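Local coordinates for beta-glucosidase (Chaetomella raphigera, PDB 6JXG), which probably hydrolyses terminal, non-reducing beta-D-glucosyl residues to release beta-D-glucose, as a secreted family 3 glycoside hydrolase of cellulose breakdown, at residues A[558-563]-A[644-649]; A[350-355]-A[409-414]. One frame throughout, in Å; residues are numbered along the deposited sequence.

Interaction 1: A[558-563]-A[644-649]; sequences DYRHFD and ASPPKQ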
ATOM      1  N   ASP A 558     -12.778  -6.150   7.089  1.00 12.98           N
ATOM      2  CA  ASP A 558     -12.175  -5.467   8.188  1.00 12.72           C
ATOM      3  C   ASP A 558     -13.262  -4.824   9.101  1.00 12.51           C
ATOM      4  O   ASP A 558     -14.256  -5.480   9.435  1.00 12.60           O
ATOM      5  CB  ASP A 558     -11.059  -4.482   7.716  1.00 12.01           C
ATOM      6  CG  ASP A 558     -10.096  -4.095   8.837  1.00 11.62           C
ATOM      7  OD1 ASP A 558      -9.072  -4.799   9.161  1.00 12.91           O
ATOM      8  OD2 ASP A 558     -10.391  -3.036   9.403  1.00 11.50           O
ATOM      9  N   TYR A 559     -13.095  -3.566   9.483  1.00 12.33           N
ATOM     10  CA  TYR A 559     -13.985  -2.938  10.487  1.00 12.85           C
ATOM     11  C   TYR A 559     -15.453  -2.898  10.096  1.00 14.91           C
ATOM     12  O   TYR A 559     -16.318  -2.857  10.963  1.00 12.88           O
ATOM     13  CB  TYR A 559     -13.514  -1.523  10.892  1.00 12.57           C
ATOM     14  CG  TYR A 559     -13.647  -0.450   9.811  1.00 12.51           C
ATOM     15  CD1 TYR A 559     -14.684   0.441   9.831  1.00 12.46           C
ATOM     16  CD2 TYR A 559     -12.705  -0.347   8.774  1.00 12.20           C
ATOM     17  CE1 TYR A 559     -14.852   1.406   8.860  1.00 12.31           C
ATOM     18  CE2 TYR A 559     -12.819   0.663   7.862  1.00 11.23           C
ATOM     19  CZ  TYR A 559     -13.919   1.509   7.865  1.00 12.08           C
ATOM     20  OH  TYR A 559     -14.056   2.479   6.887  1.00 10.76           O
ATOM     21  N   ARG A 560     -15.730  -2.837   8.795  1.00 16.05           N
ATOM     22  CA  ARG A 560     -17.104  -2.921   8.287  1.00 14.99           C
ATOM     23  C   ARG A 560     -17.803  -4.191   8.796  1.00 14.37           C
ATOM     24  O   ARG A 560     -18.972  -4.143   9.171  1.00 13.27           O
ATOM     25  CB  ARG A 560     -17.082  -2.924   6.758  1.00 14.88           C
ATOM     26  CG  ARG A 560     -16.605  -1.617   6.112  1.00 15.15           C
ATOM     27  CD  ARG A 560     -16.207  -1.860   4.632  1.00 15.27           C
ATOM     28  NE  ARG A 560     -16.324  -0.622   3.840  1.00 14.81           N
ATOM     29  CZ  ARG A 560     -15.450   0.383   3.863  1.00 14.74           C
ATOM     30  NH1 ARG A 560     -14.368   0.260   4.604  1.00 14.77           N
ATOM     31  NH2 ARG A 560     -15.707   1.540   3.213  1.00 14.75           N
ATOM     32  N   HIS A 561     -17.081  -5.302   8.820  1.00 14.15           N
ATOM     33  CA  HIS A 561     -17.582  -6.545   9.406  1.00 15.14           C
ATOM     34  C   HIS A 561     -17.745  -6.508  10.903  1.00 15.48           C
ATOM     35  O   HIS A 561     -18.814  -6.896  11.435  1.00 16.55           O
ATOM     36  CB  HIS A 561     -16.717  -7.725   8.992  1.00 14.13           C
ATOM     37  CG  HIS A 561     -16.999  -8.987   9.735  1.00 14.98           C
ATOM     38  ND1 HIS A 561     -18.158  -9.720   9.588  1.00 15.92           N
ATOM     39  CD2 HIS A 561     -16.225  -9.675  10.604  1.00 15.07           C
ATOM     40  CE1 HIS A 561     -18.094 -10.791  10.363  1.00 15.25           C
ATOM     41  NE2 HIS A 561     -16.925 -10.791  10.977  1.00 15.92           N
ATOM     42  N   PHE A 562     -16.716  -6.067  11.587  1.00 14.11           N
ATOM     43  CA  PHE A 562     -16.786  -5.975  13.064  1.00 14.89           C
ATOM     44  C   PHE A 562     -17.990  -5.113  13.429  1.00 15.65           C
ATOM     45  O   PHE A 562     -18.754  -5.483  14.376  1.00 15.99           O
ATOM     46  CB  PHE A 562     -15.494  -5.454  13.677  1.00 14.06           C
ATOM     47  CG  PHE A 562     -14.347  -6.414  13.577  1.00 12.44           C
ATOM     48  CD1 PHE A 562     -13.969  -7.169  14.656  1.00 12.84           C
ATOM     49  CD2 PHE A 562     -13.638  -6.580  12.364  1.00 12.89           C
ATOM     50  CE1 PHE A 562     -12.924  -8.041  14.589  1.00 11.56           C
ATOM     51  CE2 PHE A 562     -12.614  -7.525  12.267  1.00 11.77           C
ATOM     52  CZ  PHE A 562     -12.241  -8.249  13.390  1.00 12.36           C
ATOM     53  N   ASP A 563     -18.158  -3.988  12.709  1.00 14.16           N
ATOM     54  CA  ASP A 563     -19.244  -3.070  13.012  1.00 16.32           C
ATOM     55  C   ASP A 563     -20.607  -3.766  12.698  1.00 18.34           C
ATOM     56  O   ASP A 563     -21.521  -3.783  13.534  1.00 18.35           O
ATOM     57  CB  ASP A 563     -19.126  -1.748  12.211  1.00 16.18           C
ATOM     58  CG  ASP A 563     -17.933  -0.933  12.582  1.00 16.23           C
ATOM     59  OD1 ASP A 563     -17.284  -1.225  13.611  1.00 17.87           O
ATOM     60  OD2 ASP A 563     -17.658   0.094  11.876  1.00 16.56           O
ATOM     61  N   ALA A 644     -28.583  -2.099   2.045  1.00 21.56           N
ATOM     62  CA  ALA A 644     -27.880  -2.376   3.282  1.00 22.88           C
ATOM     63  C   ALA A 644     -26.351  -2.320   3.110  1.00 22.71           C
ATOM     64  O   ALA A 644     -25.752  -2.878   2.186  1.00 19.18           O
ATOM     65  CB  ALA A 644     -28.314  -3.685   3.842  1.00 25.02           C
ATOM     66  N   SER A 645     -25.717  -1.578   3.990  1.00 21.20           N
ATOM     67  CA  SER A 645     -24.309  -1.189   3.795  1.00 19.71           C
ATOM     68  C   SER A 645     -23.579  -1.251   5.149  1.00 20.01           C
ATOM     69  O   SER A 645     -24.238  -1.334   6.199  1.00 19.20           O
ATOM     70  CB  SER A 645     -24.239   0.239   3.281  1.00 19.39           C
ATOM     71  OG  SER A 645     -25.045   0.458   2.159  1.00 17.55           O
ATOM     72  N   PRO A 646     -22.244  -1.169   5.128  1.00 18.43           N
ATOM     73  CA  PRO A 646     -21.612  -1.038   6.453  1.00 18.50           C
ATOM     74  C   PRO A 646     -22.186   0.160   7.178  1.00 17.73           C
ATOM     75  O   PRO A 646     -22.477   1.234   6.534  1.00 17.75           O
ATOM     76  CB  PRO A 646     -20.147  -0.818   6.139  1.00 19.31           C
ATOM     77  CG  PRO A 646     -19.959  -1.338   4.713  1.00 18.48           C
ATOM     78  CD  PRO A 646     -21.272  -0.980   4.037  1.00 18.30           C
ATOM     79  N   PRO A 647     -22.310   0.028   8.501  1.00 15.88           N
ATOM     80  CA  PRO A 647     -22.836   1.148   9.296  1.00 16.99           C
ATOM     81  C   PRO A 647     -22.037   2.428   9.208  1.00 16.76           C
ATOM     82  O   PRO A 647     -22.638   3.462   9.165  1.00 16.23           O
ATOM     83  CB  PRO A 647     -22.817   0.630  10.737  1.00 17.12           C
ATOM     84  CG  PRO A 647     -22.619  -0.836  10.640  1.00 17.14           C
ATOM     85  CD  PRO A 647     -22.096  -1.194   9.290  1.00 15.60           C
ATOM     86  N   LYS A 648     -20.711   2.312   9.062  1.00 16.14           N
ATOM     87  CA  LYS A 648     -19.788   3.449   9.040  1.00 17.66           C
ATOM     88  C   LYS A 648     -18.765   3.167   7.920  1.00 15.85           C
ATOM     89  O   LYS A 648     -18.187   2.044   7.808  1.00 14.86           O
ATOM     90  CB  LYS A 648     -18.976   3.517  10.374  1.00 18.39           C
ATOM     91  CG  LYS A 648     -19.611   4.278  11.545  1.00 20.93           C
ATOM     92  CD  LYS A 648     -18.775   4.227  12.837  1.00 21.03           C
ATOM     93  CE  LYS A 648     -18.849   2.826  13.458  1.00 23.21           C
ATOM     94  NZ  LYS A 648     -18.388   2.570  14.836  1.00 24.60           N
ATOM     95  N   GLN A 649     -18.492   4.166   7.101  1.00 14.28           N
ATOM     96  CA  GLN A 649     -17.437   4.016   6.068  1.00 13.18           C
ATOM     97  C   GLN A 649     -16.579   5.258   6.094  1.00 12.31           C
ATOM     98  O   GLN A 649     -17.107   6.386   6.012  1.00 12.22           O
ATOM     99  CB  GLN A 649     -18.098   3.952   4.715  1.00 14.80           C
ATOM    100  CG  GLN A 649     -18.798   2.641   4.492  1.00 16.04           C
ATOM    101  CD  GLN A 649     -19.188   2.469   3.063  1.00 16.93           C
ATOM    102  OE1 GLN A 649     -18.435   1.923   2.272  1.00 19.82           O
ATOM    103  NE2 GLN A 649     -20.349   2.946   2.709  1.00 19.11           N
TER
HETATM  104  O   HOH W   1     -18.830  -0.056   9.459  1.00 14.54           O
HETATM  105  O   HOH W   2     -18.689   0.103  15.634  1.00 24.33           O

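Interaction 2: A[350-355]-A[409-414]; sequences ASLAII and TKLVLS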
ATOM      1  N   ALA A 350      17.714   3.708  34.780  1.00 33.97           N
ATOM      2  CA  ALA A 350      19.061   3.391  35.286  1.00 31.09           C
ATOM      3  C   ALA A 350      19.623   2.273  34.417  1.00 31.16           C
ATOM      4  O   ALA A 350      20.811   2.203  34.171  1.00 29.54           O
ATOM      5  CB  ALA A 350      18.980   2.907  36.740  1.00 30.47           C
ATOM      6  N   SER A 351      18.736   1.391  33.956  1.00 27.12           N
ATOM      7  CA  SER A 351      19.158   0.240  33.172  1.00 27.58           C
ATOM      8  C   SER A 351      18.015  -0.218  32.274  1.00 26.86           C
ATOM      9  O   SER A 351      16.846  -0.015  32.634  1.00 23.78           O
ATOM     10  CB  SER A 351      19.549  -0.877  34.114  1.00 26.08           C
ATOM     11  OG  SER A 351      18.460  -1.188  34.916  1.00 28.47           O
ATOM     12  N   LEU A 352      18.366  -0.854  31.146  1.00 23.80           N
ATOM     13  CA  LEU A 352      17.403  -1.247  30.114  1.00 23.26           C
ATOM     14  C   LEU A 352      17.866  -2.531  29.486  1.00 19.37           C
ATOM     15  O   LEU A 352      18.980  -2.588  29.022  1.00 22.20           O
ATOM     16  CB  LEU A 352      17.431  -0.151  29.063  1.00 24.50           C
ATOM     17  CG  LEU A 352      16.222   0.430  28.383  1.00 27.92           C
ATOM     18  CD1 LEU A 352      14.965   0.565  29.229  1.00 25.95           C
ATOM     19  CD2 LEU A 352      16.650   1.785  27.816  1.00 27.13           C
ATOM     20  N   ALA A 353      17.079  -3.582  29.560  1.00 18.28           N
ATOM     21  CA  ALA A 353      17.372  -4.807  28.836  1.00 18.41           C
ATOM     22  C   ALA A 353      16.816  -4.701  27.397  1.00 20.17           C
ATOM     23  O   ALA A 353      15.708  -4.133  27.195  1.00 15.39           O
ATOM     24  CB  ALA A 353      16.756  -6.025  29.574  1.00 19.47           C
ATOM     25  N   ILE A 354      17.573  -5.219  26.427  1.00 20.11           N
ATOM     26  CA  ILE A 354      17.206  -5.147  24.969  1.00 19.31           C
ATOM     27  C   ILE A 354      17.156  -6.589  24.471  1.00 18.28           C
ATOM     28  O   ILE A 354      18.195  -7.301  24.478  1.00 16.11           O
ATOM     29  CB  ILE A 354      18.165  -4.229  24.183  1.00 20.79           C
ATOM     30  CG1 ILE A 354      18.177  -2.825  24.793  1.00 20.62           C
ATOM     31  CG2 ILE A 354      17.871  -4.221  22.669  1.00 20.47           C
ATOM     32  CD1 ILE A 354      16.946  -1.952  24.641  1.00 20.75           C
ATOM     33  N   ILE A 355      15.936  -7.063  24.151  1.00 15.80           N
ATOM     34  CA  ILE A 355      15.691  -8.481  23.977  1.00 16.86           C
ATOM     35  C   ILE A 355      15.049  -8.786  22.619  1.00 15.62           C
ATOM     36  O   ILE A 355      14.071  -8.182  22.254  1.00 15.97           O
ATOM     37  CB  ILE A 355      14.794  -9.030  25.138  1.00 18.62           C
ATOM     38  CG1 ILE A 355      15.450  -8.742  26.472  1.00 22.46           C
ATOM     39  CG2 ILE A 355      14.470 -10.509  24.972  1.00 17.12           C
ATOM     40  CD1 ILE A 355      14.485  -8.716  27.621  1.00 25.11           C
ATOM     41  N   THR A 409      22.282   5.277  31.015  1.00 29.75           N
ATOM     42  CA  THR A 409      21.591   4.031  31.322  1.00 31.19           C
ATOM     43  C   THR A 409      22.444   2.850  30.898  1.00 28.16           C
ATOM     44  O   THR A 409      23.083   2.872  29.890  1.00 28.70           O
ATOM     45  CB  THR A 409      20.114   3.907  30.827  1.00 32.69           C
ATOM     46  OG1 THR A 409      19.886   2.765  29.978  1.00 33.47           O
ATOM     47  CG2 THR A 409      19.606   5.123  30.300  1.00 27.77           C
ATOM     48  N   LYS A 410      22.411   1.804  31.692  1.00 25.94           N
ATOM     49  CA  LYS A 410      23.162   0.623  31.426  1.00 29.96           C
ATOM     50  C   LYS A 410      22.306  -0.278  30.528  1.00 27.75           C
ATOM     51  O   LYS A 410      21.095  -0.414  30.773  1.00 25.72           O
ATOM     52  CB  LYS A 410      23.441  -0.057  32.767  1.00 34.05           C
ATOM     53  CG  LYS A 410      24.523  -1.120  32.751  1.00 41.53           C
ATOM     54  CD  LYS A 410      23.917  -2.517  32.732  1.00 49.35           C
ATOM     55  CE  LYS A 410      24.966  -3.598  32.543  1.00 56.77           C
ATOM     56  NZ  LYS A 410      25.838  -3.369  31.347  1.00 58.82           N
ATOM     57  N   LEU A 411      22.917  -0.922  29.534  1.00 23.82           N
ATOM     58  CA  LEU A 411      22.192  -1.846  28.664  1.00 22.94           C
ATOM     59  C   LEU A 411      22.553  -3.293  28.888  1.00 24.55           C
ATOM     60  O   LEU A 411      23.709  -3.636  28.917  1.00 25.40           O
ATOM     61  CB  LEU A 411      22.414  -1.477  27.201  1.00 27.26           C
ATOM     62  CG  LEU A 411      22.041  -0.061  26.761  1.00 26.55           C
ATOM     63  CD1 LEU A 411      22.627   0.190  25.395  1.00 27.98           C
ATOM     64  CD2 LEU A 411      20.550   0.162  26.719  1.00 28.73           C
ATOM     65  N   VAL A 412      21.533  -4.119  29.073  1.00 22.21           N
ATOM     66  CA  VAL A 412      21.638  -5.527  29.183  1.00 22.45           C
ATOM     67  C   VAL A 412      21.071  -6.226  27.923  1.00 23.06           C
ATOM     68  O   VAL A 412      19.821  -6.268  27.660  1.00 23.74           O
ATOM     69  CB  VAL A 412      20.862  -6.023  30.428  1.00 22.55           C
ATOM     70  CG1 VAL A 412      21.115  -7.525  30.621  1.00 21.89           C
ATOM     71  CG2 VAL A 412      21.270  -5.244  31.663  1.00 23.86           C
ATOM     72  N   LEU A 413      21.985  -6.812  27.145  1.00 23.07           N
ATOM     73  CA  LEU A 413      21.655  -7.293  25.815  1.00 22.76           C
ATOM     74  C   LEU A 413      21.321  -8.763  25.796  1.00 23.25           C
ATOM     75  O   LEU A 413      22.074  -9.616  26.314  1.00 23.74           O
ATOM     76  CB  LEU A 413      22.797  -6.974  24.866  1.00 25.97           C
ATOM     77  CG  LEU A 413      23.231  -5.510  24.763  1.00 25.54           C
ATOM     78  CD1 LEU A 413      24.330  -5.347  23.737  1.00 27.94           C
ATOM     79  CD2 LEU A 413      22.023  -4.648  24.415  1.00 28.25           C
ATOM     80  N   SER A 414      20.160  -9.077  25.246  1.00 18.75           N
ATOM     81  CA  SER A 414      19.838 -10.425  24.867  1.00 20.35           C
ATOM     82  C   SER A 414      19.185 -10.489  23.440  1.00 20.00           C
ATOM     83  O   SER A 414      18.018 -10.759  23.292  1.00 19.20           O
ATOM     84  CB  SER A 414      18.924 -11.073  25.891  1.00 17.56           C
ATOM     85  OG  SER A 414      18.835 -12.417  25.612  1.00 17.52           O
TER

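Interaction 1: A[558-563]-A[644-649]
The guanidinium of Arg560 takes its partner at the edge: NH2 gives a nearly straight hydrogen bond (162°) to OE1 of Gln649, 2.9 Å away. OE1 receives it on a lone pair in its carbonyl plane, with the amide and guanidinium planes 87° apart. OD2 of Asp558 and OD2 of Asp563 both lie at the edge of the Tyr559 ring, in its plane, and the ring stacks with Phe573. Its crowded first torsion, CG between the backbone N and the carbonyl carbon (chi1 69°), lets the far end of the ring come near 644-649, with CE1 3.6 Å from Lys648 O.

The extended Arg560 chain crosses the Pro646 ring obliquely, with Arg560 CG 3.6 Å from Pro646 CB. One turn further along the helix, Pro647 CG meets CB of Asp563. Lys648, bent at chi3, brings CE to 3.4 Å from Asp563 OD2, but NZ forms only a long salt bridge with that oxygen (3.9 Å). One water joins OD2 to Lys648 N, another OD1 (weakly) to NZ. Asp563 OD1 has its stronger salt bridge with Arg702, Lys648 NZ gives a hydrogen bond to Ser701 O, and Asp130 OD1 is hydrogen-bonded to Tyr559 OH and salt-bridged to Arg560 NH1.

Helix 559-564 of the C-terminal family 3 region thus packs on the loop after strand 628-637 of the fibronectin type III-like domain, and Gln649, opening strand 649-658, is backbone hydrogen-bonded to Ile636.

Interaction 2: A[350-355]-A[409-414]
Two neighbouring parallel strands at one margin of the mixed sheet in the family 3 C-terminal domain make this contact, and the helix 396-406 lying between them in sequence makes the connection a beta-alpha-beta crossover. Strand 410-414 is an outermost strand of this sheet, and strand 351-355 lies between it and 431-438.

The strands run 20° apart in direction, and five backbone hydrogen bonds join them in the staggered parallel pattern. In 350-355 these bonds use Ala350, Leu352 and Ile354: Ala350 O accepts from Lys410 N, Leu352 and Ile354 each donate through N and accept through O. Leu352 N meets Lys410 O at 2.8 Å, nearly along the C=O axis, whereas Val412 N reaches Leu352 O at 3.0 Å from above the carbonyl plane. CA-H...O contacts fill the alternate positions, such as Ala353 CA to Val412 O at 3.1 Å.

Side chains alternate. On one face Leu411, with CG anti to the carbonyl carbon (chi1 -57°), swings CD2 back over the neighbouring strand to 3.9 Å from Leu352 CB. Leu413 repeats the gesture, its CD2 resting 3.9 Å from Ile354 CB; helix 396-406 packs here through Leu397 and Ala404. On the other face Ala353 CB faces Val412 CB at 4.2 Å, and Ala422 and Ala425 of helix 419-427 pack against Ile355 and Val412. Ser351 turns OG into the crowded position (chi1 59°), where it bonds to Glu430 N. Lys410 folds back so that NZ reaches Leu411 O of its own strand at 3.2 Å.

The main-chain bonds thus set register and spacing, while the branched apolar tips pack between sheet and helices; the Lys410 ammonium turns to a carbonyl of its own strand and probably keeps much of its charge toward solvent.

In the fold
Read from the N terminus, the chain first passes the family 3 N-terminal domain, which belongs to the TIM-barrel clan. Interaction 2 then closes a loop of 53 residues, containing helix 396-406 but no strand, inside the C-terminal family 3 domain. Only later does interaction 1 open, closing one of 80 residues that is rich in strand. The two loops are in series, neither nesting nor crossing. The centres of interaction 1 and interaction 2 lie about 44 Å apart. The nearest atoms of interaction 1 and interaction 2 are about 27 Å apart. Interaction 2 builds the margin of a single sheet, while interaction 1 joins helix 559-564 of the C-terminal family 3 region to the fibronectin type III-like domain.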